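Local coordinates for phospholyase (Arthrobacter aurescens, PDB 5G4I), which acts as a pyridoxal-phosphate-dependent phospholyase, although it is related to the class III transaminases, at residues L227-S231 against G232-G236. Residues are numbered along the deposited sequence; the frame is centred on the assembly and turned at random.
Sequences LQLPS and GYIEG
Leu229 reaches the first turn of helix 233-243 through one methyl, CD2, which lies 3.8 Å from CD2 of the Tyr233 ring and equally far from CG1 of Ile234. With CG beside its own backbone N (chi1 -82°), the leucine fork is directed at the helix start and meets both side chains at a slant. An apolar methyl suits this place, set against a ring and an aliphatic chain. The Tyr233 side chain touches Leu191, Ser194 and Val198 of helix 187-207; Ile234 turns instead to Phe215 and Phe217 of strand 214-217.

Between these groups the chain makes a type II turn from Pro230 to Tyr233, closed by a weak but fairly straight bond of 3.4 Å from Tyr233 N to Pro230 O. Gly232, the N-cap, suits the turn's third position: at phi 98° it has no CB to jam against Ser231 O. Glu235 OE1 accepts a weak bond from Gly232 N at 3.3 Å, the glutamate half of a capping box. One water lies 2.9 Å from Pro230 O and accepts from Ile234 N at 3.0 Å. Three successive amides thus find partners, two weakly, and the carboxylate probably complements the helix dipole.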
loop_
_atom_site.group_PDB
_atom_site.type_symbol
_atom_site.label_atom_id
_atom_site.label_comp_id
_atom_site.label_asym_id
_atom_site.label_seq_id
_atom_site.Cartn_x
_atom_site.Cartn_y
_atom_site.Cartn_z
ATOM N N LEU A 227 -19.129 18.090 -9.838
ATOM C CA LEU A 227 -19.597 18.613 -11.131
ATOM C C LEU A 227 -20.704 17.773 -11.781
ATOM O O LEU A 227 -20.753 16.553 -11.588
ATOM C CB LEU A 227 -18.384 18.646 -12.057
ATOM C CG LEU A 227 -17.081 19.276 -11.540
ATOM C CD1 LEU A 227 -15.995 19.230 -12.642
ATOM C CD2 LEU A 227 -17.261 20.688 -11.054
ATOM N N GLN A 228 -21.595 18.435 -12.538
ATOM C CA GLN A 228 -22.620 17.748 -13.327
ATOM C C GLN A 228 -22.221 17.927 -14.800
ATOM O O GLN A 228 -22.294 19.063 -15.334
ATOM C CB GLN A 228 -24.064 18.318 -13.067
ATOM C CG GLN A 228 -25.111 17.576 -13.923
ATOM C CD GLN A 228 -26.552 18.202 -13.915
ATOM O OE1 GLN A 228 -26.872 19.031 -13.064
ATOM N NE2 GLN A 228 -27.376 17.820 -14.875
ATOM N N LEU A 229 -21.830 16.859 -15.466
ATOM C CA LEU A 229 -21.283 17.008 -16.816
ATOM C C LEU A 229 -22.370 17.031 -17.888
ATOM O O LEU A 229 -23.391 16.318 -17.748
ATOM C CB LEU A 229 -20.296 15.855 -17.118
ATOM C CG LEU A 229 -18.869 16.039 -16.581
ATOM C CD1 LEU A 229 -18.745 16.256 -15.060
ATOM C CD2 LEU A 229 -18.034 14.831 -16.983
ATOM N N PRO A 230 -22.098 17.751 -19.002
ATOM C CA PRO A 230 -22.990 17.547 -20.177
ATOM C C PRO A 230 -22.901 16.159 -20.739
ATOM O O PRO A 230 -21.812 15.521 -20.744
ATOM C CB PRO A 230 -22.455 18.614 -21.219
ATOM C CG PRO A 230 -21.097 18.944 -20.780
ATOM C CD PRO A 230 -20.882 18.510 -19.342
ATOM N N SER A 231 -24.007 15.602 -21.271
ATOM C CA SER A 231 -24.008 14.326 -21.936
ATOM C C SER A 231 -23.018 14.333 -23.118
ATOM O O SER A 231 -23.067 15.274 -23.912
ATOM C CB SER A 231 -25.408 13.984 -22.510
ATOM O OG SER A 231 -25.456 12.623 -22.871
ATOM N N GLY A 232 -22.211 13.268 -23.267
ATOM C CA GLY A 232 -21.289 13.092 -24.413
ATOM C C GLY A 232 -19.844 13.514 -24.117
ATOM O O GLY A 232 -18.987 13.273 -24.941
ATOM N N TYR A 233 -19.582 14.198 -22.995
ATOM C CA TYR A 233 -18.229 14.619 -22.688
ATOM C C TYR A 233 -17.298 13.421 -22.418
ATOM O O TYR A 233 -16.271 13.221 -23.125
ATOM C CB TYR A 233 -18.142 15.621 -21.556
ATOM C CG TYR A 233 -16.675 16.039 -21.210
ATOM C CD1 TYR A 233 -15.994 16.934 -21.997
ATOM C CD2 TYR A 233 -15.981 15.455 -20.169
ATOM C CE1 TYR A 233 -14.683 17.332 -21.770
ATOM C CE2 TYR A 233 -14.686 15.846 -19.869
ATOM C CZ TYR A 233 -14.020 16.776 -20.690
ATOM O OH TYR A 233 -12.715 17.177 -20.402
ATOM N N ILE A 234 -17.668 12.589 -21.428
ATOM C CA ILE A 234 -16.828 11.410 -21.140
ATOM C C ILE A 234 -16.633 10.483 -22.331
ATOM O O ILE A 234 -15.535 9.952 -22.668
ATOM C CB ILE A 234 -17.307 10.650 -19.876
ATOM C CG1 ILE A 234 -17.221 11.568 -18.651
ATOM C CG2 ILE A 234 -16.588 9.338 -19.637
ATOM C CD1 ILE A 234 -15.777 11.957 -18.185
ATOM N N GLU A 235 -17.752 10.225 -23.055
ATOM C CA GLU A 235 -17.704 9.398 -24.241
ATOM C C GLU A 235 -16.780 9.996 -25.341
ATOM O O GLU A 235 -16.008 9.286 -25.989
ATOM C CB GLU A 235 -19.160 9.270 -24.791
ATOM C CG GLU A 235 -20.203 8.698 -23.758
ATOM C CD GLU A 235 -20.884 9.544 -22.562
ATOM O OE1 GLU A 235 -20.714 10.548 -22.076
ATOM O OE2 GLU A 235 -21.811 9.093 -22.012
ATOM N N GLY A 236 -16.863 11.302 -25.490
ATOM C CA GLY A 236 -15.985 12.028 -26.471
ATOM C C GLY A 236 -14.493 11.945 -26.088
ATOM O O GLY A 236 -13.609 11.821 -26.977
HETATM O O HOH W 1 -20.341 13.060 -20.122
#